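Local coordinates for protein putative histidinol-phosphate aminotransferase (Burkholderia pseudomallei, PDB 3P1T) that probably catalyses, with pyridoxal 5'-phosphate as cofactor, transfer of an amino group between L-histidinol phosphate and 2-oxoglutarate in histidine biosynthesis, at residues A22-P27 with A277-V282; R75-C80 with L168-Y173; F81-A86 with K223-N228; R258-D263 with R325-L330. One frame throughout, in Å; residues are numbered along the deposited sequence.

Contact 1: residues A22-P27 with A277-V282; sequences AFNENP and ANFVLV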
# COMPACT_ATOMS: atom_id res chain seq x y z
N ALA A 22 -14.66 -3.33 19.79
CA ALA A 22 -15.48 -2.97 18.62
C ALA A 22 -14.83 -3.28 17.26
O ALA A 22 -15.58 -3.32 16.28
CB ALA A 22 -15.79 -1.48 18.67
N PHE A 23 -13.48 -3.44 17.17
CA PHE A 23 -12.84 -3.62 15.85
C PHE A 23 -12.14 -4.96 15.66
O PHE A 23 -11.41 -5.11 14.67
CB PHE A 23 -11.83 -2.50 15.59
CG PHE A 23 -12.48 -1.15 15.62
CD1 PHE A 23 -13.33 -0.75 14.60
CD2 PHE A 23 -12.28 -0.29 16.69
CE1 PHE A 23 -13.99 0.48 14.66
CE2 PHE A 23 -12.92 0.95 16.74
CZ PHE A 23 -13.77 1.32 15.72
N ASN A 24 -12.40 -5.95 16.55
CA ASN A 24 -11.86 -7.32 16.45
C ASN A 24 -10.33 -7.31 16.41
O ASN A 24 -9.72 -8.16 15.74
CB ASN A 24 -12.42 -8.05 15.20
CG ASN A 24 -13.91 -8.24 15.19
OD1 ASN A 24 -14.57 -8.35 16.24
ND2 ASN A 24 -14.47 -8.31 14.00
N GLU A 25 -9.70 -6.38 17.14
CA GLU A 25 -8.24 -6.29 17.18
C GLU A 25 -7.65 -7.33 18.13
O GLU A 25 -8.34 -7.80 19.05
CB GLU A 25 -7.81 -4.87 17.60
CG GLU A 25 -8.16 -3.76 16.60
CD GLU A 25 -8.27 -2.36 17.19
OE1 GLU A 25 -8.84 -2.22 18.29
OE2 GLU A 25 -7.84 -1.40 16.51
N ASN A 26 -6.38 -7.71 17.91
CA ASN A 26 -5.65 -8.60 18.84
C ASN A 26 -5.36 -7.76 20.08
O ASN A 26 -4.74 -6.70 19.93
CB ASN A 26 -4.40 -9.20 18.18
CG ASN A 26 -3.62 -10.14 19.05
OD1 ASN A 26 -3.38 -9.89 20.23
ND2 ASN A 26 -3.12 -11.21 18.46
N PRO A 27 -5.86 -8.12 21.30
CA PRO A 27 -5.71 -7.23 22.46
C PRO A 27 -4.38 -7.36 23.19
O PRO A 27 -4.10 -6.54 24.08
CB PRO A 27 -6.84 -7.68 23.37
CG PRO A 27 -6.97 -9.13 23.11
CD PRO A 27 -6.68 -9.30 21.64
N ALA A 277 -15.53 -16.97 15.14
CA ALA A 277 -14.55 -15.87 15.04
C ALA A 277 -14.21 -15.34 16.45
O ALA A 277 -14.61 -15.97 17.42
CB ALA A 277 -15.11 -14.77 14.17
N ASN A 278 -13.49 -14.20 16.58
CA ASN A 278 -13.06 -13.62 17.86
C ASN A 278 -14.07 -12.60 18.42
O ASN A 278 -13.68 -11.64 19.10
CB ASN A 278 -11.68 -12.95 17.69
CG ASN A 278 -11.59 -11.89 16.62
OD1 ASN A 278 -12.45 -11.76 15.73
ND2 ASN A 278 -10.51 -11.15 16.64
N PHE A 279 -15.36 -12.82 18.18
CA PHE A 279 -16.42 -11.93 18.62
C PHE A 279 -17.72 -12.69 18.76
O PHE A 279 -17.78 -13.83 18.32
CB PHE A 279 -16.59 -10.77 17.60
CG PHE A 279 -16.88 -11.21 16.18
CD1 PHE A 279 -18.14 -11.66 15.82
CD2 PHE A 279 -15.88 -11.20 15.22
CE1 PHE A 279 -18.40 -12.11 14.53
CE2 PHE A 279 -16.15 -11.63 13.92
CZ PHE A 279 -17.40 -12.08 13.58
N VAL A 280 -18.77 -12.05 19.31
CA VAL A 280 -20.10 -12.66 19.43
C VAL A 280 -21.17 -11.65 18.98
O VAL A 280 -21.06 -10.46 19.31
CB VAL A 280 -20.44 -13.25 20.83
CG1 VAL A 280 -19.64 -14.51 21.12
CG2 VAL A 280 -20.29 -12.21 21.94
N LEU A 281 -22.18 -12.12 18.21
CA LEU A 281 -23.30 -11.27 17.80
C LEU A 281 -24.41 -11.42 18.84
O LEU A 281 -24.80 -12.54 19.16
CB LEU A 281 -23.80 -11.61 16.40
CG LEU A 281 -24.81 -10.62 15.79
CD1 LEU A 281 -24.13 -9.33 15.34
CD2 LEU A 281 -25.51 -11.24 14.62
N VAL A 282 -24.85 -10.28 19.42
CA VAL A 282 -25.87 -10.25 20.48
C VAL A 282 -27.09 -9.44 20.00
O VAL A 282 -26.91 -8.39 19.38
CB VAL A 282 -25.28 -9.67 21.80
CG1 VAL A 282 -26.31 -9.71 22.93
CG2 VAL A 282 -24.03 -10.43 22.21

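Contact 2: residues R75-C80 with L168-Y173; sequences RGIDEC and LIDETY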
# COMPACT_ATOMS: atom_id res chain seq x y z
N ARG A 75 -2.38 -5.43 0.15
CA ARG A 75 -2.77 -4.40 1.11
C ARG A 75 -4.22 -4.66 1.57
O ARG A 75 -5.14 -3.89 1.21
CB ARG A 75 -2.61 -3.01 0.49
CG ARG A 75 -2.51 -1.89 1.51
CD ARG A 75 -1.05 -1.53 1.64
NE ARG A 75 -0.51 -1.86 2.95
CZ ARG A 75 0.77 -1.80 3.26
NH1 ARG A 75 1.67 -1.45 2.34
NH2 ARG A 75 1.17 -2.11 4.47
N GLY A 76 -4.42 -5.78 2.28
CA GLY A 76 -5.71 -6.19 2.82
C GLY A 76 -6.72 -6.68 1.80
O GLY A 76 -6.41 -6.86 0.61
N ILE A 77 -7.94 -6.88 2.29
CA ILE A 77 -9.05 -7.40 1.51
C ILE A 77 -9.45 -6.38 0.41
O ILE A 77 -9.89 -6.82 -0.66
CB ILE A 77 -10.25 -7.82 2.43
CG1 ILE A 77 -11.37 -8.60 1.68
CG2 ILE A 77 -10.80 -6.68 3.25
CD1 ILE A 77 -10.95 -9.83 0.86
N ASP A 78 -9.22 -5.05 0.60
CA ASP A 78 -9.54 -4.05 -0.44
C ASP A 78 -8.71 -4.28 -1.70
O ASP A 78 -9.30 -4.37 -2.77
CB ASP A 78 -9.37 -2.59 0.04
CG ASP A 78 -10.40 -2.05 1.01
OD1 ASP A 78 -11.11 -2.86 1.66
OD2 ASP A 78 -10.45 -0.81 1.21
N GLU A 79 -7.36 -4.42 -1.58
CA GLU A 79 -6.52 -4.69 -2.76
C GLU A 79 -6.91 -6.02 -3.39
O GLU A 79 -7.00 -6.12 -4.61
CB GLU A 79 -5.02 -4.70 -2.44
CG GLU A 79 -4.19 -5.11 -3.66
CD GLU A 79 -2.69 -4.97 -3.63
OE1 GLU A 79 -2.12 -4.74 -2.54
OE2 GLU A 79 -2.08 -5.09 -4.71
N CYS A 80 -7.12 -7.03 -2.56
CA CYS A 80 -7.51 -8.37 -2.95
C CYS A 80 -8.77 -8.33 -3.86
O CYS A 80 -8.74 -8.86 -4.97
CB CYS A 80 -7.75 -9.22 -1.70
SG CYS A 80 -8.38 -10.88 -2.05
N LEU A 168 -14.34 -16.75 -4.22
CA LEU A 168 -13.34 -16.20 -3.30
C LEU A 168 -13.84 -16.39 -1.87
O LEU A 168 -14.90 -15.88 -1.51
CB LEU A 168 -13.02 -14.71 -3.58
CG LEU A 168 -12.14 -14.01 -2.51
CD1 LEU A 168 -10.73 -14.62 -2.44
CD2 LEU A 168 -12.07 -12.52 -2.76
N ILE A 169 -13.08 -17.13 -1.05
CA ILE A 169 -13.43 -17.33 0.35
C ILE A 169 -12.49 -16.49 1.18
O ILE A 169 -11.28 -16.71 1.17
CB ILE A 169 -13.43 -18.83 0.80
CG1 ILE A 169 -14.38 -19.70 -0.08
CG2 ILE A 169 -13.77 -18.96 2.32
CD1 ILE A 169 -15.93 -19.35 -0.02
N ASP A 170 -13.04 -15.52 1.88
CA ASP A 170 -12.29 -14.62 2.76
C ASP A 170 -12.21 -15.28 4.14
O ASP A 170 -13.18 -15.26 4.91
CB ASP A 170 -12.96 -13.22 2.78
CG ASP A 170 -12.42 -12.21 3.76
OD1 ASP A 170 -11.57 -12.58 4.61
OD2 ASP A 170 -12.85 -11.04 3.70
N GLU A 171 -11.05 -15.89 4.44
CA GLU A 171 -10.83 -16.62 5.68
C GLU A 171 -10.12 -15.76 6.75
O GLU A 171 -9.31 -16.28 7.51
CB GLU A 171 -10.03 -17.90 5.41
CG GLU A 171 -10.89 -19.03 4.85
CD GLU A 171 -10.26 -20.41 4.79
OE1 GLU A 171 -9.02 -20.50 4.63
OE2 GLU A 171 -11.02 -21.41 4.85
N THR A 172 -10.51 -14.45 6.88
CA THR A 172 -9.96 -13.51 7.86
C THR A 172 -10.07 -14.07 9.29
O THR A 172 -9.13 -13.91 10.09
CB THR A 172 -10.69 -12.15 7.76
OG1 THR A 172 -10.33 -11.51 6.54
CG2 THR A 172 -10.35 -11.19 8.91
N TYR A 173 -11.19 -14.73 9.62
CA TYR A 173 -11.40 -15.18 11.00
C TYR A 173 -11.18 -16.70 11.19
O TYR A 173 -11.53 -17.20 12.26
CB TYR A 173 -12.84 -14.79 11.46
CG TYR A 173 -13.01 -13.29 11.53
CD1 TYR A 173 -12.49 -12.55 12.60
CD2 TYR A 173 -13.59 -12.58 10.48
CE1 TYR A 173 -12.55 -11.16 12.61
CE2 TYR A 173 -13.69 -11.19 10.51
CZ TYR A 173 -13.16 -10.48 11.57
OH TYR A 173 -13.28 -9.11 11.61

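Contact 3: residues F81-A86 with K223-N228; sequences FDRISA and KQWFCN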
# COMPACT_ATOMS: atom_id res chain seq x y z
N PHE A 81 -9.85 -7.66 -3.38
CA PHE A 81 -11.12 -7.56 -4.09
C PHE A 81 -10.93 -6.81 -5.41
O PHE A 81 -11.49 -7.23 -6.42
CB PHE A 81 -12.20 -6.87 -3.23
CG PHE A 81 -13.59 -6.99 -3.81
CD1 PHE A 81 -14.03 -6.09 -4.78
CD2 PHE A 81 -14.44 -8.02 -3.42
CE1 PHE A 81 -15.28 -6.24 -5.37
CE2 PHE A 81 -15.69 -8.16 -4.00
CZ PHE A 81 -16.10 -7.27 -4.98
N ASP A 82 -10.17 -5.71 -5.40
CA ASP A 82 -9.94 -4.87 -6.58
C ASP A 82 -9.18 -5.61 -7.67
O ASP A 82 -9.61 -5.59 -8.82
CB ASP A 82 -9.17 -3.58 -6.24
CG ASP A 82 -9.99 -2.47 -5.61
OD1 ASP A 82 -11.18 -2.71 -5.30
OD2 ASP A 82 -9.47 -1.35 -5.48
N ARG A 83 -8.06 -6.27 -7.33
CA ARG A 83 -7.24 -6.93 -8.34
C ARG A 83 -7.98 -8.16 -8.91
O ARG A 83 -7.87 -8.40 -10.10
CB ARG A 83 -5.86 -7.30 -7.78
CG ARG A 83 -5.12 -6.06 -7.32
CD ARG A 83 -3.72 -5.93 -7.85
NE ARG A 83 -3.09 -4.69 -7.39
CZ ARG A 83 -3.15 -3.53 -8.06
NH1 ARG A 83 -3.80 -3.45 -9.21
NH2 ARG A 83 -2.55 -2.46 -7.58
N ILE A 84 -8.81 -8.87 -8.10
CA ILE A 84 -9.59 -10.01 -8.58
C ILE A 84 -10.69 -9.50 -9.51
O ILE A 84 -10.83 -10.02 -10.63
CB ILE A 84 -10.17 -10.89 -7.43
CG1 ILE A 84 -9.05 -11.65 -6.71
CG2 ILE A 84 -11.21 -11.90 -7.97
CD1 ILE A 84 -9.51 -12.44 -5.48
N SER A 85 -11.46 -8.49 -9.07
CA SER A 85 -12.59 -7.95 -9.84
C SER A 85 -12.10 -7.34 -11.18
O SER A 85 -12.81 -7.48 -12.17
CB SER A 85 -13.39 -6.93 -9.03
OG SER A 85 -12.69 -5.72 -8.77
N ALA A 86 -10.89 -6.75 -11.23
CA ALA A 86 -10.32 -6.20 -12.47
C ALA A 86 -10.08 -7.31 -13.54
O ALA A 86 -10.05 -7.01 -14.73
CB ALA A 86 -9.02 -5.47 -12.17
N LYS A 223 0.14 -6.37 -12.26
CA LYS A 223 -0.60 -5.10 -12.14
C LYS A 223 -0.32 -4.41 -10.79
O LYS A 223 -0.63 -3.22 -10.66
CB LYS A 223 -2.11 -5.32 -12.34
CG LYS A 223 -2.43 -5.66 -13.80
CD LYS A 223 -3.86 -5.92 -14.08
CE LYS A 223 -4.05 -6.25 -15.54
NZ LYS A 223 -5.48 -6.33 -15.90
N GLN A 224 0.33 -5.10 -9.84
CA GLN A 224 0.63 -4.52 -8.53
C GLN A 224 1.65 -3.40 -8.65
O GLN A 224 2.41 -3.33 -9.63
CB GLN A 224 1.12 -5.57 -7.55
CG GLN A 224 0.05 -6.55 -7.10
CD GLN A 224 0.55 -7.41 -5.97
OE1 GLN A 224 1.39 -8.31 -6.15
NE2 GLN A 224 0.08 -7.10 -4.76
N TRP A 225 1.64 -2.50 -7.68
CA TRP A 225 2.52 -1.36 -7.68
C TRP A 225 3.90 -1.76 -7.27
O TRP A 225 4.07 -2.72 -6.53
CB TRP A 225 1.98 -0.29 -6.73
CG TRP A 225 0.60 0.21 -7.07
CD1 TRP A 225 0.08 0.41 -8.31
CD2 TRP A 225 -0.38 0.70 -6.13
NE1 TRP A 225 -1.19 0.92 -8.21
CE2 TRP A 225 -1.50 1.13 -6.89
CE3 TRP A 225 -0.46 0.77 -4.72
CZ2 TRP A 225 -2.65 1.64 -6.29
CZ3 TRP A 225 -1.59 1.29 -4.13
CH2 TRP A 225 -2.68 1.70 -4.90
N PHE A 226 4.90 -1.01 -7.76
CA PHE A 226 6.28 -1.24 -7.38
C PHE A 226 6.46 -0.93 -5.89
O PHE A 226 5.97 0.12 -5.43
CB PHE A 226 7.23 -0.41 -8.26
CG PHE A 226 8.65 -0.38 -7.76
CD1 PHE A 226 9.46 -1.52 -7.83
CD2 PHE A 226 9.18 0.76 -7.19
CE1 PHE A 226 10.75 -1.51 -7.31
CE2 PHE A 226 10.49 0.77 -6.70
CZ PHE A 226 11.26 -0.36 -6.75
N CYS A 227 7.11 -1.85 -5.13
CA CYS A 227 7.38 -1.71 -3.70
C CYS A 227 6.06 -1.43 -2.95
O CYS A 227 5.95 -0.52 -2.10
CB CYS A 227 8.43 -0.61 -3.47
SG CYS A 227 9.01 -0.42 -1.76
N ASN A 228 5.03 -2.23 -3.29
CA ASN A 228 3.68 -2.14 -2.73
C ASN A 228 3.71 -2.24 -1.18
O ASN A 228 2.97 -1.51 -0.50
CB ASN A 228 2.81 -3.23 -3.33
CG ASN A 228 1.34 -3.16 -2.97
OD1 ASN A 228 0.70 -2.09 -2.93
ND2 ASN A 228 0.77 -4.33 -2.77
O HOH W 1 -0.49 -2.81 -5.62

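Contact 4: residues R258-D263 with R325-L330; sequences RRRVAD and RLLAAL. With SO4 (sulfate ion), chain E.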
# COMPACT_ATOMS: atom_id res chain seq x y z
N ARG A 258 -14.36 -16.39 24.66
CA ARG A 258 -15.58 -16.39 23.82
C ARG A 258 -16.65 -17.30 24.47
O ARG A 258 -17.83 -16.93 24.54
CB ARG A 258 -15.26 -16.84 22.39
CG ARG A 258 -16.41 -16.70 21.39
CD ARG A 258 -16.01 -17.16 19.99
NE ARG A 258 -15.70 -18.60 19.94
CZ ARG A 258 -15.02 -19.20 18.96
NH1 ARG A 258 -14.52 -18.49 17.96
NH2 ARG A 258 -14.79 -20.50 19.00
N ARG A 259 -16.22 -18.46 24.98
CA ARG A 259 -17.10 -19.40 25.65
C ARG A 259 -17.64 -18.75 26.95
O ARG A 259 -18.86 -18.78 27.17
CB ARG A 259 -16.35 -20.72 25.91
CG ARG A 259 -17.10 -21.79 26.75
CD ARG A 259 -18.49 -22.14 26.26
NE ARG A 259 -18.50 -22.72 24.92
CZ ARG A 259 -19.55 -22.69 24.12
NH1 ARG A 259 -20.66 -22.07 24.49
NH2 ARG A 259 -19.48 -23.24 22.91
N ARG A 260 -16.75 -18.12 27.76
CA ARG A 260 -17.12 -17.43 29.00
C ARG A 260 -18.15 -16.32 28.72
O ARG A 260 -19.21 -16.33 29.34
CB ARG A 260 -15.88 -16.83 29.72
CG ARG A 260 -16.26 -15.86 30.86
CD ARG A 260 -15.15 -15.53 31.82
NE ARG A 260 -14.42 -14.32 31.45
CZ ARG A 260 -14.50 -13.17 32.11
NH1 ARG A 260 -15.27 -13.06 33.18
NH2 ARG A 260 -13.77 -12.13 31.71
N VAL A 261 -17.84 -15.39 27.80
CA VAL A 261 -18.69 -14.24 27.49
C VAL A 261 -20.06 -14.73 26.96
O VAL A 261 -21.08 -14.25 27.47
CB VAL A 261 -17.99 -13.27 26.51
CG1 VAL A 261 -18.93 -12.19 26.01
CG2 VAL A 261 -16.79 -12.62 27.19
N ALA A 262 -20.09 -15.69 26.00
CA ALA A 262 -21.33 -16.22 25.44
C ALA A 262 -22.22 -16.87 26.54
O ALA A 262 -23.41 -16.54 26.63
CB ALA A 262 -21.03 -17.24 24.34
N ASP A 263 -21.63 -17.73 27.40
CA ASP A 263 -22.38 -18.41 28.46
C ASP A 263 -22.89 -17.41 29.52
O ASP A 263 -24.05 -17.52 29.93
CB ASP A 263 -21.52 -19.49 29.13
CG ASP A 263 -21.23 -20.74 28.29
OD1 ASP A 263 -21.77 -20.85 27.15
OD2 ASP A 263 -20.51 -21.64 28.80
N ARG A 325 -15.08 -6.19 32.44
CA ARG A 325 -15.68 -4.85 32.38
C ARG A 325 -17.01 -4.89 31.60
O ARG A 325 -18.01 -4.36 32.10
CB ARG A 325 -14.70 -3.84 31.75
CG ARG A 325 -13.54 -3.46 32.67
CD ARG A 325 -13.38 -1.95 32.83
NE ARG A 325 -14.67 -1.33 33.15
CZ ARG A 325 -15.19 -0.30 32.49
NH1 ARG A 325 -14.51 0.31 31.53
NH2 ARG A 325 -16.39 0.17 32.84
N LEU A 326 -17.00 -5.54 30.41
CA LEU A 326 -18.18 -5.69 29.56
C LEU A 326 -19.28 -6.45 30.26
O LEU A 326 -20.43 -6.00 30.26
CB LEU A 326 -17.86 -6.39 28.23
CG LEU A 326 -19.12 -6.68 27.42
CD1 LEU A 326 -19.28 -5.72 26.28
CD2 LEU A 326 -19.28 -8.16 27.09
N LEU A 327 -18.94 -7.63 30.83
CA LEU A 327 -19.93 -8.48 31.49
C LEU A 327 -20.56 -7.76 32.70
O LEU A 327 -21.77 -7.87 32.90
CB LEU A 327 -19.31 -9.82 31.92
CG LEU A 327 -18.93 -10.79 30.78
CD1 LEU A 327 -18.18 -11.97 31.31
CD2 LEU A 327 -20.14 -11.27 29.98
N ALA A 328 -19.77 -6.97 33.46
CA ALA A 328 -20.27 -6.24 34.63
C ALA A 328 -21.25 -5.14 34.21
O ALA A 328 -22.29 -4.98 34.85
CB ALA A 328 -19.12 -5.65 35.43
N ALA A 329 -20.96 -4.45 33.10
CA ALA A 329 -21.82 -3.40 32.55
C ALA A 329 -23.14 -3.97 32.02
O ALA A 329 -24.18 -3.40 32.32
CB ALA A 329 -21.11 -2.65 31.44
N LEU A 330 -23.10 -5.08 31.24
CA LEU A 330 -24.33 -5.67 30.70
C LEU A 330 -25.08 -6.46 31.79
O LEU A 330 -26.28 -6.68 31.65
CB LEU A 330 -24.07 -6.54 29.45
CG LEU A 330 -23.67 -5.76 28.18
CD1 LEU A 330 -23.30 -6.70 27.06
CD2 LEU A 330 -24.78 -4.86 27.70
S SO4 E . -22.53 -22.08 21.02
O1 SO4 E . -23.69 -22.30 20.15
O2 SO4 E . -21.50 -23.10 20.68
O3 SO4 E . -22.96 -22.25 22.41
O4 SO4 E . -22.00 -20.70 20.86

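Contact 1: residues A22-P27 with A277-V282
Asn24, in the loop that leaves strand 19-20, and Asn278, just ahead of strand 279-283, bring the two backbones closest together, their CA atoms 6.6 Å apart, and no strand pairing joins the segments. A single hydrogen bond spans them, from Asn278 ND2 to the backbone carbonyl Asn24 O, at 3.2 Å with an N-H...O angle of 139°. The bond is bent, and its donor also stands well above the carbonyl plane, away from a lone pair. The other branch of the same amide, Asn278 OD1, rests 3.7 Å from Asn24 CB, and the two asparagines thus touch through a hydrogen bond from one branch of the amide and van der Waals contact from the other.

The Asn24 amide meanwhile lies beside Phe279, its plane only 18° from that of the ring. Asn24 OD1 is 3.3 Å from Phe279 CD2, while Asn24 ND2 reaches the same ring carbon at 3.4 Å. Phe279 presents this side because its CG sits between the backbone N and the carbonyl carbon (chi1 57°), which stands the ring up toward the loop. Tyr173 meets that ring edge-to-face, and Arg314 makes a cation-pi contact with it.

Both ends of the buried Asn24 amide have polar partners elsewhere: OD1 bonds to Ser316 OG and ND2 to Tyr173 OH. These bonds on both ends should fix the rotation of the amide and let a polar group sit against an aromatic ring, close to the pocket where a tartrate is bound.

Contact 2: residues R75-C80 with L168-Y173
The contact probably borders the cofactor site, as in other fold type I pyridoxal-phosphate enzymes: the start of helix 76-87 faces the C-terminal end of strand 166-170, and Ile77 meets Asp170. In relatives, the aspartate at this strand end pairs with the pyridine nitrogen of the cofactor and the helix start helps to hold its phosphate; Asp170 and Gly76-Ile77 are consistent with those roles, although a tartrate occupies the neighbourhood here.

The CA atoms of Ile77 and Asp170 are 8.0 Å apart, and their side chains bridge the gap at about a right angle. Ile77 CG1 swings opposite to the backbone N (chi1 -170°) and comes to 3.5 Å from Asp170 OD2, with Ile77 CD1 at 3.6 Å from the same oxygen. One turn on, Cys80 SG packs against Leu168 CD2 at 4.1 Å, a loose apolar touch that joins helix to strand two residues before Asp170.

Asp170 OD1 is turned the other way, toward its own chain. It accepts from Thr172 N at 3.1 Å, forming an Asx turn, and from Thr172 OG1 through its syn lone pair. Asp170 OD2 in turn is hydrogen-bonded to Tyr103 OH.

The carboxylate is therefore held at both oxygens, by the backbone N and hydroxyl of Thr172 at OD1 and by Tyr103 at OD2, with the isoleucine lying against OD2. Such second-shell support would keep it in a set orientation at the site.

Contact 3: residues F81-A86 with K223-N228
Arg83 leaves helix 76-87 with its CB directed at the 223-228 loop, and its chain, bent at chi2 (-130°), runs on to meet Gln224 and Trp225. CD lies alongside the Gln224 side chain, 3.9 Å from Gln224 CG. NE is still closer to that carbon, 3.7 Å from Gln224 CG, but its polar partner is Glu79 OE2, one turn back on the same helix, in a salt bridge. One face of the guanidinium is met by Lys223 O, 3.6 Å from Arg83 CZ, and by Gln224 CA. NH1 is 3.5 Å from Lys223 O, at an angle too poor for a hydrogen bond; that carbonyl accepts instead from Arg106 NH1 of the second subunit.

The tip, NH2, approaches one face of the Trp225 indole, 3.7 Å from Trp225 NE1, with the two planes 83° apart. The guanidinium thus points into the ring edge-on, and the cation-pi attraction is at most weak. A water ties the tip to the backbone instead, accepting from Arg83 NH2 at 2.9 Å and from Trp225 N at 3.0 Å.

Trp225 NE1 itself donates to Asp82 of the second subunit, and its ring stacks on Trp225 of that subunit. Helix, loop and partner chain converge here at the subunit interface of the homodimer, the usual assembly of fold type I aminotransferases.

Contact 4: residues R258-D263 with R325-L330
With its CG opposite the carbonyl carbon (chi1 -69°), Leu327 extends its two methyls toward helix 244-267, while Arg260 bends at chi3 (93°) and brings its guanidinium over to meet one of them. Leu327 CD1 rests over one face of that guanidinium, off-centre, 3.6 Å from Arg260 NH1. Leu327 CD2 lies instead beside Val261, 4.0 Å from Val261 O and 4.3 Å from Val261 CG1. The same valine methyl, Val261 CG1, touches Leu326 CD2 at 4.2 Å, so that one branch of Val261 faces both leucines. The charge of Arg260 is answered at NH2 by Asp324 in a salt bridge, and NE bonds to Gln257 OE1.

On the same helix, Arg259 binds a sulfate, probably from the crystallisation liquor, through two hydrogen bonds: NH1 to sulfate O3 at 3.1 Å and NH2 to sulfate O2 at 3.0 Å. Asp263 OD1 takes a second N-H of Arg259 NH1 in a salt bridge one turn along the helix.

Segments 258-263 and 325-330 run almost exactly side by side in the same direction, with axes 10.9 Å apart at an angle of 3°. Leu326 also packs on Ile299 and Val301 of strand 299-303, and Val261 reaches Val280 of strand 279-283. Parallel helices laid over one sheet in this way form the two-layer alpha/beta small domain of fold type I aminotransferases.

In the fold
Contacts 2 and 3 share helix 76-87, their centres 13 Å apart: its start faces strand 166-170 of the seven-stranded sheet, and its later turns meet the loop before helix 231-241. Contacts 1 and 4, with centres 12 Å apart, belong to the four-stranded sheet and its helices, joined by Arg258 reaching Ala277. Contacts 1 and 2 have centres 17 Å apart but touch through Tyr173. Along the chain, contact 1 brackets contacts 2 and 3, while contact 4 opens later and closes last. Contacts 1, 2 and 3 all touch the second subunit, whereas contact 4, whose centre is 41 Å from that of contact 3, does not.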